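Local coordinates for protein aromatic-amino-acid aminotransferase (Burkholderia pseudomallei, PDB 4F4E) that probably transfers amino groups between aromatic amino acids such as tyrosine and 2-oxoglutarate, working as a homodimer with pyridoxal phosphate as its cofactor, at residues A[125-137]-A[153-165]. Residues are numbered along the deposited sequence; the frame is centred on the assembly and turned at random.
Sequences GGTGALKIGADFL and WENHRALFDMAGF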
ATOM      1  N   GLY A 125       4.008   3.970   4.523  1.00  7.10           N
ATOM      2  CA  GLY A 125       5.320   4.251   5.065  1.00  6.91           C
ATOM      3  C   GLY A 125       6.119   5.262   4.253  1.00  6.90           C
ATOM      4  O   GLY A 125       5.645   5.833   3.252  1.00  6.71           O
ATOM      5  N   GLY A 126       7.359   5.464   4.710  1.00  6.74           N
ATOM      6  CA  GLY A 126       8.330   6.225   3.955  1.00  6.95           C
ATOM      7  C   GLY A 126       8.610   5.616   2.620  1.00  6.88           C
ATOM      8  O   GLY A 126       8.826   6.351   1.615  1.00  6.83           O
ATOM      9  N   THR A 127       8.561   4.288   2.556  1.00  7.09           N
ATOM     10  CA  THR A 127       8.771   3.640   1.258  1.00  6.84           C
ATOM     11  C   THR A 127       7.684   4.010   0.259  1.00  7.05           C
ATOM     12  O   THR A 127       7.968   4.353  -0.898  1.00  6.75           O
ATOM     13  CB  THR A 127       8.854   2.114   1.362  1.00  7.11           C
ATOM     14  OG1 THR A 127       9.859   1.749   2.307  1.00  6.81           O
ATOM     15  CG2 THR A 127       9.216   1.533   0.052  1.00  7.36           C
ATOM     16  N   GLY A 128       6.417   3.891   0.683  1.00  6.88           N
ATOM     17  CA  GLY A 128       5.321   4.255  -0.211  1.00  6.70           C
ATOM     18  C   GLY A 128       5.400   5.688  -0.702  1.00  6.94           C
ATOM     19  O   GLY A 128       5.109   5.963  -1.855  1.00  7.25           O
ATOM     20  N   ALA A 129       5.826   6.599   0.166  1.00  6.90           N
ATOM     21  CA  ALA A 129       5.974   8.027  -0.177  1.00  7.25           C
ATOM     22  C   ALA A 129       7.033   8.221  -1.259  1.00  7.38           C
ATOM     23  O   ALA A 129       6.862   8.983  -2.209  1.00  7.17           O
ATOM     24  CB  ALA A 129       6.288   8.861   1.049  1.00  7.25           C
ATOM     25  N   LEU A 130       8.150   7.520  -1.090  1.00  7.60           N
ATOM     26  CA  LEU A 130       9.189   7.535  -2.101  1.00  7.54           C
ATOM     27  C   LEU A 130       8.673   7.041  -3.450  1.00  7.90           C
ATOM     28  O   LEU A 130       9.003   7.615  -4.504  1.00  7.84           O
ATOM     29  CB  LEU A 130      10.425   6.744  -1.676  1.00  7.47           C
ATOM     30  CG  LEU A 130      11.288   7.260  -0.541  1.00  7.30           C
ATOM     31  CD1 LEU A 130      12.187   6.117   0.047  1.00  7.63           C
ATOM     32  CD2 LEU A 130      12.117   8.477  -1.049  1.00  7.72           C
ATOM     33  N   LYS A 131       7.887   5.965  -3.423  1.00  8.15           N
ATOM     34  CA  LYS A 131       7.361   5.350  -4.643  1.00  8.17           C
ATOM     35  C   LYS A 131       6.413   6.302  -5.368  1.00  8.58           C
ATOM     36  O   LYS A 131       6.508   6.517  -6.553  1.00  8.32           O
ATOM     37  CB  LYS A 131       6.626   4.055  -4.284  1.00  8.32           C
ATOM     38  CG  LYS A 131       5.927   3.331  -5.421  1.00  8.83           C
ATOM     39  CD  LYS A 131       6.872   3.021  -6.561  1.00  9.45           C
ATOM     40  CE  LYS A 131       6.239   2.104  -7.582  1.00 10.57           C
ATOM     41  NZ  LYS A 131       6.907   2.097  -8.916  1.00 11.10           N
ATOM     42  N   ILE A 132       5.445   6.844  -4.647  1.00  8.52           N
ATOM     43  CA  ILE A 132       4.499   7.742  -5.300  1.00  8.86           C
ATOM     44  C   ILE A 132       5.185   8.999  -5.838  1.00  8.54           C
ATOM     45  O   ILE A 132       4.842   9.464  -6.927  1.00  8.00           O
ATOM     46  CB  ILE A 132       3.220   7.994  -4.468  1.00  9.26           C
ATOM     47  CG1 ILE A 132       3.481   8.736  -3.192  1.00  9.73           C
ATOM     48  CG2 ILE A 132       2.464   6.670  -4.215  1.00  9.55           C
ATOM     49  CD1 ILE A 132       2.182   9.115  -2.454  1.00 10.54           C
ATOM     50  N   GLY A 133       6.182   9.514  -5.097  1.00  8.45           N
ATOM     51  CA  GLY A 133       6.979  10.610  -5.557  1.00  8.76           C
ATOM     52  C   GLY A 133       7.765  10.246  -6.815  1.00  9.09           C
ATOM     53  O   GLY A 133       7.801  11.029  -7.776  1.00  9.36           O
ATOM     54  N   ALA A 134       8.413   9.079  -6.782  1.00  9.26           N
ATOM     55  CA  ALA A 134       9.228   8.570  -7.890  1.00  9.68           C
ATOM     56  C   ALA A 134       8.347   8.420  -9.139  1.00 10.03           C
ATOM     57  O   ALA A 134       8.696   8.880 -10.234  1.00 10.48           O
ATOM     58  CB  ALA A 134       9.885   7.223  -7.522  1.00  9.55           C
ATOM     59  N   ASP A 135       7.179   7.809  -8.964  1.00 10.07           N
ATOM     60  CA  ASP A 135       6.335   7.585 -10.117  1.00 10.85           C
ATOM     61  C   ASP A 135       5.855   8.922 -10.698  1.00 10.84           C
ATOM     62  O   ASP A 135       5.822   9.064 -11.923  1.00 11.51           O
ATOM     63  CB  ASP A 135       5.113   6.714  -9.838  1.00 11.26           C
ATOM     64  CG  ASP A 135       5.450   5.229  -9.597  1.00 11.79           C
ATOM     65  OD1 ASP A 135       6.587   4.780  -9.901  1.00 12.38           O
ATOM     66  OD2 ASP A 135       4.515   4.546  -9.095  1.00 11.96           O
ATOM     67  N   PHE A 136       5.489   9.873  -9.862  1.00 10.60           N
ATOM     68  CA  PHE A 136       5.091  11.190 -10.350  1.00 11.43           C
ATOM     69  C   PHE A 136       6.277  11.886 -11.024  1.00 11.61           C
ATOM     70  O   PHE A 136       6.130  12.474 -12.105  1.00 11.75           O
ATOM     71  CB  PHE A 136       4.561  12.032  -9.188  1.00 12.17           C
ATOM     72  CG  PHE A 136       4.225  13.448  -9.540  1.00 13.71           C
ATOM     73  CD1 PHE A 136       3.338  13.755 -10.567  1.00 13.99           C
ATOM     74  CD2 PHE A 136       4.772  14.494  -8.812  1.00 14.51           C
ATOM     75  CE1 PHE A 136       3.020  15.073 -10.873  1.00 14.95           C
ATOM     76  CE2 PHE A 136       4.443  15.814  -9.100  1.00 15.09           C
ATOM     77  CZ  PHE A 136       3.577  16.105 -10.132  1.00 14.84           C
ATOM     78  N   LEU A 137       7.448  11.828 -10.391  1.00 11.34           N
ATOM     79  CA  LEU A 137       8.648  12.426 -11.001  1.00 12.18           C
ATOM     80  C   LEU A 137       8.938  11.871 -12.397  1.00 13.73           C
ATOM     81  O   LEU A 137       9.336  12.612 -13.290  1.00 13.95           O
ATOM     82  CB  LEU A 137       9.851  12.303 -10.071  1.00 11.47           C
ATOM     83  CG  LEU A 137       9.919  13.430  -9.015  1.00 11.28           C
ATOM     84  CD1 LEU A 137      10.749  13.024  -7.820  1.00 10.54           C
ATOM     85  CD2 LEU A 137      10.444  14.770  -9.631  1.00 12.02           C
ATOM     86  N   TRP A 153      20.675   3.314   2.379  1.00 11.09           N
ATOM     87  CA  TRP A 153      19.596   2.362   2.564  1.00 11.41           C
ATOM     88  C   TRP A 153      19.290   1.704   1.241  1.00 11.81           C
ATOM     89  O   TRP A 153      19.017   2.376   0.238  1.00 10.19           O
ATOM     90  CB  TRP A 153      18.392   3.140   3.106  1.00 12.03           C
ATOM     91  CG  TRP A 153      17.145   2.333   3.354  1.00 12.93           C
ATOM     92  CD1 TRP A 153      16.963   1.271   4.226  1.00 13.77           C
ATOM     93  CD2 TRP A 153      15.835   2.548   2.722  1.00 12.99           C
ATOM     94  NE1 TRP A 153      15.661   0.815   4.181  1.00 13.69           N
ATOM     95  CE2 TRP A 153      14.936   1.559   3.293  1.00 13.08           C
ATOM     96  CE3 TRP A 153      15.359   3.425   1.789  1.00 12.29           C
ATOM     97  CZ2 TRP A 153      13.617   1.478   2.920  1.00 12.77           C
ATOM     98  CZ3 TRP A 153      14.008   3.334   1.427  1.00 12.58           C
ATOM     99  CH2 TRP A 153      13.171   2.387   1.990  1.00 12.07           C
ATOM    100  N   GLU A 154      19.402   0.378   1.224  1.00 12.81           N
ATOM    101  CA  GLU A 154      19.423  -0.414   0.015  1.00 15.05           C
ATOM    102  C   GLU A 154      18.221  -0.170  -0.927  1.00 13.29           C
ATOM    103  O   GLU A 154      18.336  -0.284  -2.144  1.00 12.96           O
ATOM    104  CB  GLU A 154      19.480  -1.895   0.396  1.00 19.66           C
ATOM    105  CG  GLU A 154      19.651  -2.853  -0.788  1.00 26.10           C
ATOM    106  CD  GLU A 154      18.340  -3.310  -1.458  1.00 29.99           C
ATOM    107  OE1 GLU A 154      17.270  -3.331  -0.787  1.00 36.11           O
ATOM    108  OE2 GLU A 154      18.398  -3.651  -2.692  1.00 37.82           O
ATOM    109  N   ASN A 155      17.071   0.144  -0.360  1.00 11.12           N
ATOM    110  CA  ASN A 155      15.878   0.255  -1.152  1.00 10.71           C
ATOM    111  C   ASN A 155      15.814   1.593  -1.875  1.00 10.17           C
ATOM    112  O   ASN A 155      15.002   1.732  -2.788  1.00 10.35           O
ATOM    113  CB  ASN A 155      14.630  -0.035  -0.298  1.00 11.00           C
ATOM    114  CG  ASN A 155      13.447  -0.528  -1.108  1.00 10.91           C
ATOM    115  OD1 ASN A 155      13.639  -1.104  -2.172  1.00 11.37           O
ATOM    116  ND2 ASN A 155      12.206  -0.242  -0.644  1.00 10.53           N
ATOM    117  N   HIS A 156      16.684   2.568  -1.584  1.00  9.67           N
ATOM    118  CA  HIS A 156      16.735   3.744  -2.435  1.00 10.01           C
ATOM    119  C   HIS A 156      17.078   3.404  -3.873  1.00 10.12           C
ATOM    120  O   HIS A 156      16.305   3.683  -4.802  1.00 10.31           O
ATOM    121  CB  HIS A 156      17.724   4.801  -1.927  1.00  9.92           C
ATOM    122  CG  HIS A 156      17.227   5.648  -0.767  1.00  9.58           C
ATOM    123  ND1 HIS A 156      18.076   6.189   0.141  1.00 10.04           N
ATOM    124  CD2 HIS A 156      15.961   6.107  -0.429  1.00  9.41           C
ATOM    125  CE1 HIS A 156      17.373   6.895   1.033  1.00  9.82           C
ATOM    126  NE2 HIS A 156      16.088   6.851   0.676  1.00  9.39           N
ATOM    127  N   ARG A 157      18.211   2.771  -4.075  1.00 10.64           N
ATOM    128  CA  ARG A 157      18.604   2.402  -5.430  1.00 11.56           C
ATOM    129  C   ARG A 157      17.551   1.496  -6.068  1.00 11.46           C
ATOM    130  O   ARG A 157      17.146   1.734  -7.200  1.00 11.63           O
ATOM    131  CB  ARG A 157      19.975   1.700  -5.434  1.00 12.82           C
ATOM    132  CG  ARG A 157      20.423   1.331  -6.861  1.00 14.90           C
ATOM    133  CD  ARG A 157      21.789   0.691  -6.870  1.00 16.84           C
ATOM    134  NE  ARG A 157      22.783   1.675  -6.495  1.00 18.73           N
ATOM    135  CZ  ARG A 157      23.355   2.539  -7.333  1.00 20.69           C
ATOM    136  NH1 ARG A 157      23.026   2.578  -8.600  1.00 21.49           N
ATOM    137  NH2 ARG A 157      24.252   3.396  -6.866  1.00 23.91           N
ATOM    138  N   ALA A 158      17.103   0.479  -5.323  1.00 10.64           N
ATOM    139  CA  ALA A 158      16.164  -0.498  -5.866  1.00 10.92           C
ATOM    140  C   ALA A 158      14.854   0.181  -6.279  1.00 10.65           C
ATOM    141  O   ALA A 158      14.329  -0.068  -7.350  1.00 11.37           O
ATOM    142  CB  ALA A 158      15.900  -1.595  -4.842  1.00 10.95           C
ATOM    143  N   LEU A 159      14.342   1.064  -5.424  1.00  9.67           N
ATOM    144  CA  LEU A 159      13.066   1.734  -5.709  1.00  9.52           C
ATOM    145  C   LEU A 159      13.098   2.657  -6.931  1.00  9.36           C
ATOM    146  O   LEU A 159      12.232   2.612  -7.794  1.00  9.62           O
ATOM    147  CB  LEU A 159      12.562   2.467  -4.446  1.00  8.77           C
ATOM    148  CG  LEU A 159      11.212   3.156  -4.549  1.00  8.57           C
ATOM    149  CD1 LEU A 159      10.483   3.146  -3.158  1.00  8.18           C
ATOM    150  CD2 LEU A 159      11.339   4.587  -5.082  1.00  8.65           C
ATOM    151  N   PHE A 160      14.111   3.494  -7.030  1.00  9.36           N
ATOM    152  CA  PHE A 160      14.187   4.435  -8.112  1.00  9.88           C
ATOM    153  C   PHE A 160      14.558   3.738  -9.414  1.00 11.21           C
ATOM    154  O   PHE A 160      14.037   4.115 -10.461  1.00 11.12           O
ATOM    155  CB  PHE A 160      15.152   5.572  -7.770  1.00  9.72           C
ATOM    156  CG  PHE A 160      14.568   6.551  -6.807  1.00  9.26           C
ATOM    157  CD1 PHE A 160      13.650   7.477  -7.244  1.00  9.38           C
ATOM    158  CD2 PHE A 160      14.862   6.496  -5.449  1.00  9.23           C
ATOM    159  CE1 PHE A 160      13.063   8.405  -6.362  1.00  9.14           C
ATOM    160  CE2 PHE A 160      14.300   7.415  -4.563  1.00  8.84           C
ATOM    161  CZ  PHE A 160      13.412   8.377  -5.016  1.00  8.86           C
ATOM    162  N   ASP A 161      15.390   2.696  -9.355  1.00 12.06           N
ATOM    163  CA  ASP A 161      15.656   1.938 -10.557  0.70 13.59           C
ATOM    164  C   ASP A 161      14.373   1.256 -11.076  1.00 13.32           C
ATOM    165  O   ASP A 161      14.093   1.295 -12.270  1.00 13.49           O
ATOM    166  CB  ASP A 161      16.754   0.924 -10.301  0.70 14.71           C
ATOM    167  CG  ASP A 161      17.105   0.146 -11.517  0.70 16.91           C
ATOM    168  OD1 ASP A 161      17.895   0.652 -12.326  0.70 19.47           O
ATOM    169  OD2 ASP A 161      16.592  -0.967 -11.625  0.70 18.64           O
ATOM    170  N   MET A 162      13.607   0.636 -10.188  1.00 13.89           N
ATOM    171  CA  MET A 162      12.307   0.041 -10.580  1.00 15.13           C
ATOM    172  C   MET A 162      11.302   1.060 -11.070  1.00 14.56           C
ATOM    173  O   MET A 162      10.426   0.748 -11.897  1.00 14.84           O
ATOM    174  CB  MET A 162      11.716  -0.736  -9.409  1.00 16.47           C
ATOM    175  CG  MET A 162      10.411  -1.435  -9.724  1.00 19.54           C
ATOM    176  SD  MET A 162      10.593  -2.814 -10.910  1.00 26.79           S
ATOM    177  CE  MET A 162      12.063  -3.624 -10.324  1.00 21.44           C
ATOM    178  N   ALA A 163      11.386   2.286 -10.568  1.00 13.47           N
ATOM    179  CA  ALA A 163      10.499   3.354 -11.030  1.00 13.18           C
ATOM    180  C   ALA A 163      10.935   3.906 -12.426  1.00 13.50           C
ATOM    181  O   ALA A 163      10.247   4.750 -12.984  1.00 14.15           O
ATOM    182  CB  ALA A 163      10.426   4.471  -9.990  1.00 12.81           C
ATOM    183  N   GLY A 164      12.057   3.440 -12.949  1.00 14.01           N
ATOM    184  CA  GLY A 164      12.515   3.786 -14.309  1.00 14.44           C
ATOM    185  C   GLY A 164      13.751   4.664 -14.417  1.00 14.56           C
ATOM    186  O   GLY A 164      14.160   5.014 -15.534  1.00 15.18           O
ATOM    187  N   PHE A 165      14.353   5.031 -13.303  1.00 13.55           N
ATOM    188  CA  PHE A 165      15.464   6.002 -13.281  1.00 13.79           C
ATOM    189  C   PHE A 165      16.835   5.345 -13.258  1.00 14.24           C
ATOM    190  O   PHE A 165      17.040   4.322 -12.636  1.00 13.43           O
ATOM    191  CB  PHE A 165      15.371   6.870 -12.005  1.00 13.41           C
ATOM    192  CG  PHE A 165      14.133   7.725 -11.922  1.00 13.41           C
ATOM    193  CD1 PHE A 165      14.090   8.938 -12.583  1.00 13.67           C
ATOM    194  CD2 PHE A 165      13.049   7.348 -11.145  1.00 12.93           C
ATOM    195  CE1 PHE A 165      12.971   9.765 -12.522  1.00 13.61           C
ATOM    196  CE2 PHE A 165      11.919   8.158 -11.072  1.00 12.82           C
ATOM    197  CZ  PHE A 165      11.886   9.372 -11.763  1.00 13.43           C
TER
HETATM  198  O   HOH W   1       9.732   1.469  -7.717  1.00 11.76           O
HETATM  199  O   HOH W   2       7.603   0.572 -11.628  1.00 27.69           O
HETATM  200  O   HOH W   3       7.533   4.921 -12.389  1.00 19.26           O
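Helices 125-137 and 154-162 run the same way, axes 9.7 Å apart at closest and crossing at -35°, and converge from Thr127–Asn155 to Asp135–Ala163. They are neighbouring helices of the large, pyridoxal-phosphate-binding domain of a fold-type I aminotransferase, packed beside its mixed sheet. Leu159 is a knob among Thr127, Leu130, Lys131 and Ala134: with CG anti to the backbone N (chi1 -177°), it sends CD1 against Thr127 O (3.6 Å) and CD2 against Leu130 O and the methyl of Ala134. That methyl also meets Ala163 CB at 3.7 Å and, obliquely, the Phe160 ring, whose centre lies under Leu159 CD2. Nearer the cofactor, Leu130 CD1 touches the Trp153 edge at CZ3 (3.6 Å) and that of His156 at CD2, while Thr127 OG1 approaches Trp153 CH2 in the plane of the indole. Backbone N of Gly126 and Thr127 bind the phosphate of the lysine–cofactor adduct at position 269; Ser152 OG and Asp234 OD2 hold His156 ND1 and NE2. On the flank facing the second subunit, Lys131 NZ forms a salt bridge to the syn lone pair of Asp135 OD1 (2.9 Å). One water joins NZ to Leu159 O, another, weakly held by NZ, reaches Met162 O, and a third joins OD1 to Ala163 O. After the Schellman motif at Gly164, Phe165 turns its ring edge to helix 125-137, CE2 lying 3.4 Å from Ala134 O.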